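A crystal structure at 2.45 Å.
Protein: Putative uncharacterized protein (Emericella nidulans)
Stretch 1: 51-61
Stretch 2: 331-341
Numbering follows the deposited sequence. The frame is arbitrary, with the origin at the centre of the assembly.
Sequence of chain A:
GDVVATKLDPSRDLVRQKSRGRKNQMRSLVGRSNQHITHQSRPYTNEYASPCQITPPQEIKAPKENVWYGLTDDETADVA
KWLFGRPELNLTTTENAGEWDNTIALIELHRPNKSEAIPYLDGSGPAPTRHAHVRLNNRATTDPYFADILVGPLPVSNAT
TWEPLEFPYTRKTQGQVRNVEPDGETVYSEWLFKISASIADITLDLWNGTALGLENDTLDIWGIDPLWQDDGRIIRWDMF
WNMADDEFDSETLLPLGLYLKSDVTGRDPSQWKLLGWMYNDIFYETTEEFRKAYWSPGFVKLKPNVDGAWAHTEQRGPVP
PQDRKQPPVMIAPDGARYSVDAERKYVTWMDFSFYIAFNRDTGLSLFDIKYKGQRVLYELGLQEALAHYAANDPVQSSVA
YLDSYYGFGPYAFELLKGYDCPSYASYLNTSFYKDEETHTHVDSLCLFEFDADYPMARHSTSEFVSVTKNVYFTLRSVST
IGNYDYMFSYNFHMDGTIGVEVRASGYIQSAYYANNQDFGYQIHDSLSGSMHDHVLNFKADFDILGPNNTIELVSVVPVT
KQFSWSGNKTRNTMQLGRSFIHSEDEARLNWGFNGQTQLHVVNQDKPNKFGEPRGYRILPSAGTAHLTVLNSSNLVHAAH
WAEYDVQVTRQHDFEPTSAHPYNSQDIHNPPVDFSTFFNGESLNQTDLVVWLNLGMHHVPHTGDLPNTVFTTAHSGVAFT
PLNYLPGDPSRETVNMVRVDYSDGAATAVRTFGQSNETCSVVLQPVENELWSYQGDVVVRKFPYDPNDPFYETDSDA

Stretch 1, residues 51-61: PCQITPPQEIK
Stretch 2 (331-341) IAPDGARYSVD

The two stretches belong to one chain, at least 278 residues apart in sequence wherever they touch, and run in the same direction. The CA register fixes this: Cys52 lies 5.3 Å from Pro333, Ile54 3.8 Å from Gly335, Pro57 4.8 Å from Ala336, Gln58 4.4 Å from Ser339 and Ile60 5.3 Å from Asp341, all CA to CA. Together they bury 704 Å², both sides summed.

Backbone hydrogen bonds define a short parallel ladder. Gln58 (phi/psi -63/143) and Glu59 (-89/113) are strand, bridging Ser339 (-130/144) and Val340 (-140/138). Gln58 uses both of its peptide groups: its N donates to Tyr338 O at 3.0 Å (153° at the hydrogen), and its O accepts from Val340 N at 2.9 Å (170°). Ile60 N then donates to Val340 O at 3.2 Å (166°). One residue of stretch 1 thus bonds to the residues before and after its bridge partner, the signature of parallel pairing. Upstream, Ala336 N donates to Thr55 O at 2.8 Å (161°). Between these bonds stand Pro56 (-66/175) and Pro57 (-65/156), whose ring nitrogens carry no hydrogen to donate.

A type I turn from Ala332 to Gly335 shapes the other end. Pro333 (-52/-40) and Asp334 (-103/17) occupy its corners, and Gly335 N closes it on Ala332 O at 2.8 Å. Gly335 then adopts 67/-151, a positive phi that favours glycine. An ideal CB here would point toward stretch 1 and fall 2.1 Å from Thr55 O, a clash; its absence lets Gly335 CA approach Thr55 O to 3.3 Å in a CA-H...O contact (141°). Thr55 (chi1 36°, p) places OG1 2.9 Å from Asp334 O. A CA-H...O contact also joins Ser339 CA to Gln58 O at 3.4 Å.

Gln53 O and Pro333 O, 3.1 Å apart, are both acceptors and cannot bond each other. A water links the segments here, accepting from Gln53 N at 2.9 Å and donating to Asp334 OD1 at 2.7 Å.

Apolar packing centres on Pro57, with its C-gamma endo ring. Its CD lies 3.8 Å from Ala336 CB, and its CB meets Tyr338 CE2 at 3.6 Å and Val340 CG2 (chi1 167°, t) at 4.3 Å. Tyr338 CA-to-CB points away, but chi angles of 52° (p) and -87° bring its ring back, oblique to the proline. Farther along, Ile60 (p, t) sets CG2 3.8 Å from Ser339 CB; at the turn, Cys52 SG (chi1 -54°, m) lies 4.2 Å from Pro333 CB.

Polar side chains add little. Gln58 and Ser339 project from the same face of the sheet, Glu59 and Val340 from the other. Gln58 (m, t, chi3 -14°) brings OE1 to 3.3 Å from Ser339 OG (chi1 -48°, m), at best a weak hydrogen bond.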

# COMPACT_ATOMS: atom_id res chain seq x y z
N PRO A 51 -2.26 -13.19 -36.05
CA PRO A 51 -1.55 -13.15 -34.77
C PRO A 51 -1.19 -11.74 -34.29
O PRO A 51 -0.87 -10.88 -35.10
CB PRO A 51 -0.28 -13.95 -35.04
CG PRO A 51 -0.65 -14.89 -36.12
CD PRO A 51 -1.65 -14.16 -36.97
N CYS A 52 -1.24 -11.54 -32.97
CA CYS A 52 -0.77 -10.29 -32.38
C CYS A 52 0.73 -10.16 -32.62
O CYS A 52 1.47 -11.15 -32.59
CB CYS A 52 -1.06 -10.24 -30.88
SG CYS A 52 -2.77 -10.52 -30.39
N GLN A 53 1.17 -8.93 -32.85
CA GLN A 53 2.59 -8.63 -33.09
C GLN A 53 3.25 -8.19 -31.78
O GLN A 53 3.09 -7.05 -31.37
CB GLN A 53 2.72 -7.54 -34.16
CG GLN A 53 1.89 -7.77 -35.42
CD GLN A 53 1.95 -6.60 -36.40
OE1 GLN A 53 2.79 -5.69 -36.27
NE2 GLN A 53 1.05 -6.61 -37.38
N ILE A 54 3.96 -9.11 -31.14
CA ILE A 54 4.63 -8.82 -29.88
C ILE A 54 6.00 -8.23 -30.19
O ILE A 54 7.03 -8.91 -30.13
CB ILE A 54 4.76 -10.09 -28.99
CG1 ILE A 54 3.37 -10.58 -28.56
CG2 ILE A 54 5.61 -9.80 -27.76
CD1 ILE A 54 2.62 -11.38 -29.61
N THR A 55 6.00 -6.95 -30.54
CA THR A 55 7.20 -6.28 -31.00
C THR A 55 8.08 -5.90 -29.82
O THR A 55 7.58 -5.42 -28.80
CB THR A 55 6.85 -5.04 -31.83
OG1 THR A 55 5.70 -4.40 -31.28
CG2 THR A 55 6.55 -5.43 -33.27
N PRO A 56 9.42 -6.08 -29.95
CA PRO A 56 10.32 -5.69 -28.87
C PRO A 56 10.30 -4.18 -28.67
O PRO A 56 9.65 -3.47 -29.44
CB PRO A 56 11.70 -6.17 -29.35
CG PRO A 56 11.47 -6.95 -30.60
CD PRO A 56 10.16 -6.51 -31.15
N PRO A 57 11.00 -3.67 -27.64
CA PRO A 57 11.03 -2.22 -27.46
C PRO A 57 11.73 -1.51 -28.61
O PRO A 57 12.55 -2.12 -29.29
CB PRO A 57 11.82 -2.04 -26.15
CG PRO A 57 12.55 -3.32 -25.93
CD PRO A 57 11.76 -4.39 -26.60
N GLN A 58 11.41 -0.25 -28.83
CA GLN A 58 12.07 0.54 -29.87
C GLN A 58 13.56 0.68 -29.55
O GLN A 58 13.94 0.77 -28.38
CB GLN A 58 11.41 1.92 -30.02
CG GLN A 58 9.99 1.85 -30.56
CD GLN A 58 9.36 3.21 -30.82
OE1 GLN A 58 9.86 4.25 -30.38
NE2 GLN A 58 8.25 3.21 -31.54
N GLU A 59 14.38 0.65 -30.60
CA GLU A 59 15.81 0.95 -30.48
C GLU A 59 16.03 2.43 -30.67
O GLU A 59 15.83 2.94 -31.77
CB GLU A 59 16.62 0.23 -31.55
CG GLU A 59 16.83 -1.24 -31.35
CD GLU A 59 17.67 -1.83 -32.48
OE1 GLU A 59 17.16 -2.71 -33.21
OE2 GLU A 59 18.82 -1.38 -32.64
N ILE A 60 16.44 3.12 -29.62
CA ILE A 60 16.82 4.52 -29.71
C ILE A 60 18.26 4.72 -29.25
O ILE A 60 18.89 3.80 -28.71
CB ILE A 60 15.87 5.42 -28.90
CG1 ILE A 60 15.86 5.02 -27.42
CG2 ILE A 60 14.46 5.36 -29.47
CD1 ILE A 60 15.39 6.13 -26.51
N LYS A 61 18.78 5.92 -29.48
CA LYS A 61 20.09 6.30 -28.96
C LYS A 61 19.94 7.43 -27.95
O LYS A 61 19.40 8.50 -28.27
CB LYS A 61 21.05 6.64 -30.09
CG LYS A 61 21.66 5.38 -30.73
CD LYS A 61 22.70 5.66 -31.81
CE LYS A 61 23.21 4.35 -32.43
NZ LYS A 61 24.33 4.56 -33.39
N ILE A 331 -0.60 -10.64 -20.84
CA ILE A 331 0.06 -10.71 -22.15
C ILE A 331 0.17 -9.30 -22.75
O ILE A 331 -0.53 -8.39 -22.32
CB ILE A 331 -0.66 -11.72 -23.11
CG1 ILE A 331 -2.08 -11.26 -23.47
CG2 ILE A 331 -0.71 -13.10 -22.48
CD1 ILE A 331 -2.18 -10.60 -24.80
N ALA A 332 1.07 -9.13 -23.72
CA ALA A 332 1.32 -7.83 -24.33
C ALA A 332 1.06 -7.91 -25.83
O ALA A 332 1.99 -8.10 -26.61
CB ALA A 332 2.74 -7.37 -24.06
N PRO A 333 -0.21 -7.75 -26.25
CA PRO A 333 -0.62 -7.92 -27.65
C PRO A 333 0.20 -7.14 -28.66
O PRO A 333 0.50 -7.66 -29.73
CB PRO A 333 -2.07 -7.42 -27.66
CG PRO A 333 -2.54 -7.56 -26.27
CD PRO A 333 -1.35 -7.35 -25.40
N ASP A 334 0.57 -5.90 -28.32
CA ASP A 334 1.40 -5.08 -29.21
C ASP A 334 2.85 -5.02 -28.76
O ASP A 334 3.61 -4.16 -29.22
CB ASP A 334 0.80 -3.68 -29.36
CG ASP A 334 -0.48 -3.68 -30.15
OD1 ASP A 334 -1.09 -4.76 -30.28
OD2 ASP A 334 -0.89 -2.61 -30.65
N GLY A 335 3.26 -5.93 -27.89
CA GLY A 335 4.63 -5.94 -27.39
C GLY A 335 4.96 -4.75 -26.52
O GLY A 335 4.08 -4.17 -25.87
N ALA A 336 6.24 -4.37 -26.52
CA ALA A 336 6.77 -3.35 -25.60
C ALA A 336 6.51 -1.93 -26.09
O ALA A 336 7.03 -1.53 -27.13
CB ALA A 336 8.27 -3.57 -25.43
N ARG A 337 5.73 -1.17 -25.34
CA ARG A 337 5.43 0.23 -25.70
C ARG A 337 6.40 1.22 -25.06
O ARG A 337 6.01 2.27 -24.56
CB ARG A 337 3.99 0.58 -25.32
CG ARG A 337 2.94 -0.25 -26.04
CD ARG A 337 1.54 0.30 -25.78
NE ARG A 337 1.36 0.57 -24.35
CZ ARG A 337 0.51 1.44 -23.83
NH1 ARG A 337 -0.30 2.17 -24.59
NH2 ARG A 337 0.47 1.59 -22.52
N TYR A 338 7.68 0.89 -25.09
CA TYR A 338 8.74 1.76 -24.58
C TYR A 338 9.96 1.67 -25.49
O TYR A 338 9.97 0.92 -26.48
CB TYR A 338 9.08 1.40 -23.14
CG TYR A 338 9.38 -0.06 -22.89
CD1 TYR A 338 8.36 -0.96 -22.61
CD2 TYR A 338 10.69 -0.53 -22.90
CE1 TYR A 338 8.64 -2.30 -22.37
CE2 TYR A 338 10.98 -1.87 -22.66
CZ TYR A 338 9.95 -2.74 -22.40
OH TYR A 338 10.23 -4.06 -22.16
N SER A 339 10.98 2.46 -25.18
CA SER A 339 12.19 2.54 -26.00
C SER A 339 13.43 2.36 -25.14
O SER A 339 13.47 2.81 -24.01
CB SER A 339 12.22 3.89 -26.71
OG SER A 339 10.96 4.16 -27.31
N VAL A 340 14.44 1.71 -25.70
CA VAL A 340 15.65 1.38 -24.97
C VAL A 340 16.90 1.58 -25.82
O VAL A 340 16.91 1.25 -27.01
CB VAL A 340 15.62 -0.09 -24.50
CG1 VAL A 340 17.00 -0.53 -24.02
CG2 VAL A 340 14.58 -0.29 -23.41
N ASP A 341 17.93 2.15 -25.20
CA ASP A 341 19.29 2.10 -25.72
C ASP A 341 20.01 1.03 -24.90
O ASP A 341 20.32 1.24 -23.73
CB ASP A 341 19.97 3.46 -25.58
CG ASP A 341 21.35 3.53 -26.24
OD1 ASP A 341 22.00 2.46 -26.43
OD2 ASP A 341 21.80 4.66 -26.56
O HOH W 1 -0.45 -6.61 -32.16